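Local coordinates for protein phosphoribosylaminoimidazole carboxylase (Bombyx mori, PDB 4JA0) that probably catalyses two consecutive steps of purine biosynthesis, carboxylating aminoimidazole ribonucleotide and then joining the product to aspartate to give SAICAR, at residues A[77-82]-A[206-211]; A[323-328]-A[347-352]. One frame throughout, in Å; residues are numbered along the deposited sequence.

Contact 1 (A[77-82]-A[206-211])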
loop_
_atom_site.group_PDB
_atom_site.type_symbol
_atom_site.label_atom_id
_atom_site.label_comp_id
_atom_site.label_asym_id
_atom_site.label_seq_id
_atom_site.Cartn_x
_atom_site.Cartn_y
_atom_site.Cartn_z
ATOM N N LYS A 77 1.261 -20.058 -42.313
ATOM C CA LYS A 77 2.396 -20.354 -43.190
ATOM C C LYS A 77 2.079 -21.404 -44.275
ATOM O O LYS A 77 1.666 -22.531 -43.966
ATOM C CB LYS A 77 3.588 -20.818 -42.352
ATOM C CG LYS A 77 4.117 -19.795 -41.350
ATOM C CD LYS A 77 4.607 -18.507 -42.027
ATOM C CE LYS A 77 5.195 -17.522 -40.997
ATOM N NZ LYS A 77 4.198 -16.673 -40.274
ATOM N N THR A 78 2.262 -21.031 -45.541
ATOM C CA THR A 78 1.893 -21.917 -46.658
ATOM C C THR A 78 3.032 -22.136 -47.655
ATOM O O THR A 78 4.020 -21.403 -47.669
ATOM C CB THR A 78 0.675 -21.384 -47.441
ATOM O OG1 THR A 78 0.880 -20.009 -47.773
ATOM C CG2 THR A 78 -0.591 -21.519 -46.614
ATOM N N ALA A 79 2.884 -23.156 -48.487
ATOM C CA ALA A 79 3.858 -23.431 -49.529
ATOM C C ALA A 79 3.546 -22.546 -50.734
ATOM O O ALA A 79 4.336 -22.452 -51.673
ATOM C CB ALA A 79 3.826 -24.903 -49.915
ATOM N N PHE A 80 2.392 -21.886 -50.705
ATOM C CA PHE A 80 1.932 -21.157 -51.883
ATOM C C PHE A 80 2.668 -19.828 -52.071
ATOM O O PHE A 80 2.764 -19.010 -51.140
ATOM C CB PHE A 80 0.430 -20.899 -51.801
ATOM C CG PHE A 80 -0.098 -20.104 -52.945
ATOM C CD1 PHE A 80 -0.362 -18.756 -52.805
ATOM C CD2 PHE A 80 -0.320 -20.702 -54.175
ATOM C CE1 PHE A 80 -0.862 -18.011 -53.877
ATOM C CE2 PHE A 80 -0.814 -19.968 -55.249
ATOM C CZ PHE A 80 -1.081 -18.620 -55.101
ATOM N N VAL A 81 3.145 -19.601 -53.293
ATOM C CA VAL A 81 3.895 -18.389 -53.604
ATOM C C VAL A 81 3.105 -17.429 -54.493
ATOM O O VAL A 81 2.785 -16.316 -54.097
ATOM C CB VAL A 81 5.206 -18.702 -54.337
ATOM C CG1 VAL A 81 5.956 -17.406 -54.602
ATOM C CG2 VAL A 81 6.061 -19.676 -53.541
ATOM N N LYS A 82 2.798 -17.880 -55.700
ATOM C CA LYS A 82 2.057 -17.083 -56.667
ATOM C C LYS A 82 1.540 -17.940 -57.811
ATOM O O LYS A 82 2.073 -19.019 -58.100
ATOM C CB LYS A 82 2.936 -15.962 -57.227
ATOM C CG LYS A 82 4.144 -16.470 -58.009
ATOM C CD LYS A 82 4.965 -15.336 -58.615
ATOM C CE LYS A 82 6.209 -15.873 -59.315
ATOM N NZ LYS A 82 7.035 -14.805 -59.945
ATOM N N VAL A 206 4.379 -26.630 -43.389
ATOM C CA VAL A 206 3.622 -25.645 -44.145
ATOM C C VAL A 206 2.307 -26.244 -44.657
ATOM O O VAL A 206 2.230 -27.449 -44.922
ATOM C CB VAL A 206 4.464 -25.050 -45.319
ATOM C CG1 VAL A 206 5.723 -24.348 -44.795
ATOM C CG2 VAL A 206 4.855 -26.130 -46.283
ATOM N N LEU A 207 1.268 -25.414 -44.743
ATOM C CA LEU A 207 0.004 -25.819 -45.370
ATOM C C LEU A 207 0.270 -25.876 -46.861
ATOM O O LEU A 207 0.655 -24.864 -47.460
ATOM C CB LEU A 207 -1.091 -24.807 -45.058
ATOM C CG LEU A 207 -2.403 -25.049 -45.776
ATOM C CD1 LEU A 207 -3.089 -26.274 -45.228
ATOM C CD2 LEU A 207 -3.294 -23.831 -45.642
ATOM N N ALA A 208 0.059 -27.030 -47.482
ATOM C CA ALA A 208 0.770 -27.246 -48.728
ATOM C C ALA A 208 0.046 -27.843 -49.921
ATOM O O ALA A 208 0.623 -27.908 -51.016
ATOM C CB ALA A 208 2.003 -28.065 -48.433
ATOM N N ASP A 209 -1.191 -28.280 -49.755
ATOM C CA ASP A 209 -1.840 -28.939 -50.890
ATOM C C ASP A 209 -2.566 -27.939 -51.782
ATOM O O ASP A 209 -1.955 -27.083 -52.416
ATOM C CB ASP A 209 -2.778 -30.068 -50.420
ATOM C CG ASP A 209 -3.264 -30.955 -51.571
ATOM O OD1 ASP A 209 -4.266 -31.688 -51.387
ATOM O OD2 ASP A 209 -2.642 -30.910 -52.659
ATOM N N VAL A 210 -3.881 -28.093 -51.831
ATOM C CA VAL A 210 -4.752 -27.333 -52.688
ATOM C C VAL A 210 -6.067 -27.246 -51.934
ATOM O O VAL A 210 -6.571 -28.251 -51.444
ATOM C CB VAL A 210 -4.950 -28.057 -54.012
ATOM C CG1 VAL A 210 -6.298 -27.724 -54.597
ATOM C CG2 VAL A 210 -3.831 -27.701 -54.970
ATOM N N ILE A 211 -6.624 -26.053 -51.804
ATOM C CA ILE A 211 -7.944 -25.954 -51.219
ATOM C C ILE A 211 -8.856 -25.361 -52.287
ATOM O O ILE A 211 -8.745 -24.179 -52.607
ATOM C CB ILE A 211 -7.945 -25.102 -49.917
ATOM C CG1 ILE A 211 -6.811 -25.539 -48.985
ATOM C CG2 ILE A 211 -9.282 -25.200 -49.200
ATOM C CD1 ILE A 211 -6.696 -24.712 -47.716
#
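Leu207 straddles Thr78 with both of its backbone polar groups, a single bridge from strand 205-207 to the loop before strand 80-83, a strand of a different antiparallel sheet. Leu207 N donates to Lys77 O at 3.0 Å, with an N-H...O angle of 169° and the donor in the Lys77 carbonyl plane. Ala79 N then donates to Leu207 O, also at 3.0 Å. This bond is less straight, at 158°, and its donor is tilted from the plane of the acceptor carbonyl. Two bonds from one residue to the neighbours of its partner are the pattern of a parallel bridge, and the two chains run broadly the same way. Thr78 CA also comes within 3.3 Å of Leu207 O, a CA-H...O contact.

Side chains close both flanks. On one, Thr78 and Leu207 lie side by side and point the same way. Thr78 OG1 lies between the backbone N and the carbonyl carbon (chi1 50°), which leaves CG2 anti to the carbonyl carbon, and this methyl meets Leu207 CB and Leu207 CD2, each at 3.7 Å. On the other, Ala79 CB points toward segment 206-211 and rests against Val206 CG2 at 4.0 Å and Ala208 CB at 3.9 Å.

The backbone of Val206 bonds to Gly198 and that of Ala208 to Glu196, within the sheet of strand 188-200. Ala79 bonds to Lys92, and Val81 and Lys82 form a classic beta bulge opposite Leu90. Leu207 also packs on Phe68 and Leu71 of helix 57-74.

The contact thus ties the loop leading into strand 80-83 to the end of strand 205-207 and Ala208, in the SAICAR synthetase part. Two backbone bonds fix the register, apolar contacts of methyls and Leu207 lie beside them, and no salt bridge crosses.

Contact 2 (A[323-328]-A[347-352])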
loop_
_atom_site.group_PDB
_atom_site.type_symbol
_atom_site.label_atom_id
_atom_site.label_comp_id
_atom_site.label_asym_id
_atom_site.label_seq_id
_atom_site.Cartn_x
_atom_site.Cartn_y
_atom_site.Cartn_z
ATOM N N ALA A 323 -15.475 2.141 -38.080
ATOM C CA ALA A 323 -15.312 1.828 -36.668
ATOM C C ALA A 323 -14.237 2.715 -36.039
ATOM O O ALA A 323 -13.273 3.123 -36.697
ATOM C CB ALA A 323 -14.954 0.374 -36.498
ATOM N N LEU A 324 -14.370 2.959 -34.744
ATOM C CA LEU A 324 -13.495 3.901 -34.101
ATOM C C LEU A 324 -13.165 3.465 -32.692
ATOM O O LEU A 324 -14.060 3.221 -31.882
ATOM C CB LEU A 324 -14.174 5.273 -34.102
ATOM C CG LEU A 324 -13.426 6.466 -33.532
ATOM C CD1 LEU A 324 -12.125 6.644 -34.283
ATOM C CD2 LEU A 324 -14.300 7.700 -33.648
ATOM N N VAL A 325 -11.874 3.370 -32.398
ATOM C CA VAL A 325 -11.402 3.071 -31.049
ATOM C C VAL A 325 -10.385 4.102 -30.595
ATOM O O VAL A 325 -9.414 4.366 -31.312
ATOM C CB VAL A 325 -10.762 1.694 -30.978
ATOM C CG1 VAL A 325 -10.134 1.502 -29.624
ATOM C CG2 VAL A 325 -11.801 0.635 -31.209
ATOM N N PHE A 326 -10.603 4.676 -29.411
ATOM C CA PHE A 326 -9.647 5.606 -28.795
ATOM C C PHE A 326 -8.793 4.953 -27.720
ATOM O O PHE A 326 -9.312 4.276 -26.824
ATOM C CB PHE A 326 -10.364 6.786 -28.163
ATOM C CG PHE A 326 -11.079 7.641 -29.136
ATOM C CD1 PHE A 326 -10.381 8.293 -30.141
ATOM C CD2 PHE A 326 -12.449 7.825 -29.035
ATOM C CE1 PHE A 326 -11.044 9.102 -31.053
ATOM C CE2 PHE A 326 -13.121 8.643 -29.937
ATOM C CZ PHE A 326 -12.421 9.279 -30.948
ATOM N N ILE A 327 -7.488 5.181 -27.798
ATOM C CA ILE A 327 -6.582 4.757 -26.736
ATOM C C ILE A 327 -6.029 5.977 -26.026
ATOM O O ILE A 327 -5.480 6.876 -26.677
ATOM C CB ILE A 327 -5.443 3.874 -27.280
ATOM C CG1 ILE A 327 -6.040 2.546 -27.788
ATOM C CG2 ILE A 327 -4.358 3.648 -26.205
ATOM C CD1 ILE A 327 -5.064 1.679 -28.534
ATOM N N ALA A 328 -6.222 6.016 -24.701
ATOM C CA ALA A 328 -5.776 7.151 -23.883
ATOM C C ALA A 328 -4.511 6.858 -23.105
ATOM O O ALA A 328 -4.506 6.017 -22.188
ATOM C CB ALA A 328 -6.886 7.605 -22.933
ATOM N N PRO A 347 -15.680 3.184 -27.806
ATOM C CA PRO A 347 -14.867 2.577 -26.751
ATOM C C PRO A 347 -13.572 3.339 -26.501
ATOM O O PRO A 347 -12.882 3.731 -27.449
ATOM C CB PRO A 347 -14.572 1.178 -27.302
ATOM C CG PRO A 347 -14.901 1.254 -28.784
ATOM C CD PRO A 347 -16.001 2.230 -28.880
ATOM N N VAL A 348 -13.254 3.548 -25.226
ATOM C CA VAL A 348 -12.037 4.244 -24.838
ATOM C C VAL A 348 -11.218 3.336 -23.940
ATOM O O VAL A 348 -11.704 2.881 -22.902
ATOM C CB VAL A 348 -12.351 5.546 -24.063
ATOM C CG1 VAL A 348 -11.076 6.119 -23.466
ATOM C CG2 VAL A 348 -13.051 6.570 -24.949
ATOM N N ILE A 349 -9.975 3.076 -24.333
ATOM C CA ILE A 349 -9.067 2.245 -23.530
ATOM C C ILE A 349 -7.922 3.073 -22.974
ATOM O O ILE A 349 -7.278 3.833 -23.721
ATOM C CB ILE A 349 -8.473 1.065 -24.353
ATOM C CG1 ILE A 349 -9.589 0.304 -25.084
ATOM C CG2 ILE A 349 -7.694 0.111 -23.455
ATOM C CD1 ILE A 349 -9.067 -0.644 -26.126
ATOM N N ASN A 350 -7.694 2.929 -21.666
ATOM C CA ASN A 350 -6.587 3.586 -20.968
ATOM C C ASN A 350 -5.318 2.754 -20.903
ATOM O O ASN A 350 -5.302 1.686 -20.278
ATOM C CB ASN A 350 -6.983 3.893 -19.540
ATOM C CG ASN A 350 -8.069 4.887 -19.457
ATOM O OD1 ASN A 350 -8.050 5.886 -20.172
ATOM N ND2 ASN A 350 -9.023 4.652 -18.559
ATOM N N CYS A 351 -4.235 3.284 -21.456
ATOM C CA CYS A 351 -2.951 2.619 -21.358
ATOM C C CYS A 351 -1.896 3.569 -20.810
ATOM O O CYS A 351 -1.172 4.220 -21.552
ATOM C CB CYS A 351 -2.542 2.049 -22.731
ATOM S SG CYS A 351 -1.053 1.005 -22.685
ATOM N N PRO A 352 -1.820 3.666 -19.485
ATOM C CA PRO A 352 -0.802 4.532 -18.892
ATOM C C PRO A 352 0.570 4.016 -19.283
ATOM O O PRO A 352 0.737 2.813 -19.488
ATOM C CB PRO A 352 -1.023 4.358 -17.398
ATOM C CG PRO A 352 -2.440 3.895 -17.279
ATOM C CD PRO A 352 -2.679 3.039 -18.470
#
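Phe326 and Ala328 make four backbone hydrogen bonds to the 347-352 segment. Phe326 N donates to Pro347 O at 3.2 Å, and Ile349 N to Phe326 O at 2.8 Å. Ala328 N then bonds to Ile349 O, and Cys351 N to Ala328 O at 2.8 Å. The first three donors approach nearly along the C=O axis; that of Cys351 is tilted from the carbonyl plane. This is a regular parallel pairing, with strand directions 23° apart.

Side chains meet on both faces. On one, Phe326 CB touches Val348 CG2 at 4.2 Å, and this methyl lies at the edge of the Phe326 ring. Farther along the same face, Asn350 OD1 reaches Ala328 CB at 3.5 Å. On the other, Val325 CG1 meets Ile349 CD1 at 4.2 Å, and Ile327 CG2 meets Cys351 CB. At the start of the pair, Val325 and Pro347 cross at about a right angle, CG2 to CG at 4.0 Å. Val325 CG1 is anti to its backbone N (chi1 173°) and CG2 is beside that N, which splits the two methyls between Ile349 and Pro347.

Outside this shell, helices 380-391 and 279-291 cover the face of Ile327, Ile349 and Cys351. Asn350 has weak hydrogen bonds to Asn334 and Thr376. Pro347 packs on Gln389 of the second subunit.

Helix 336-343 links the two strands. The arrangement is a beta-alpha-beta crossover in the parallel sheet of the AIR carboxylase domain.

Overall arrangement
The contacts lie on opposite sides of the chain's centre, with centres 37 Å apart and nearest atoms about 24 Å apart. They share no element. Contact 1 falls in the SAICAR synthetase range and is partly buried. Contact 2 falls in the AIR carboxylase range and is wholly buried. Contact 1 joins parts of the chain far apart in sequence, through a single bridge. Contact 2 joins segments 19 residues apart, linked by one helix, within one parallel sheet, and buries more surface, 437 Å² against 240 Å². Contact 1 has two backbone bonds and a few apolar contacts; contact 2 has four, with apolar side chains on both faces of the sheet. Only contact 2 is touched by another subunit.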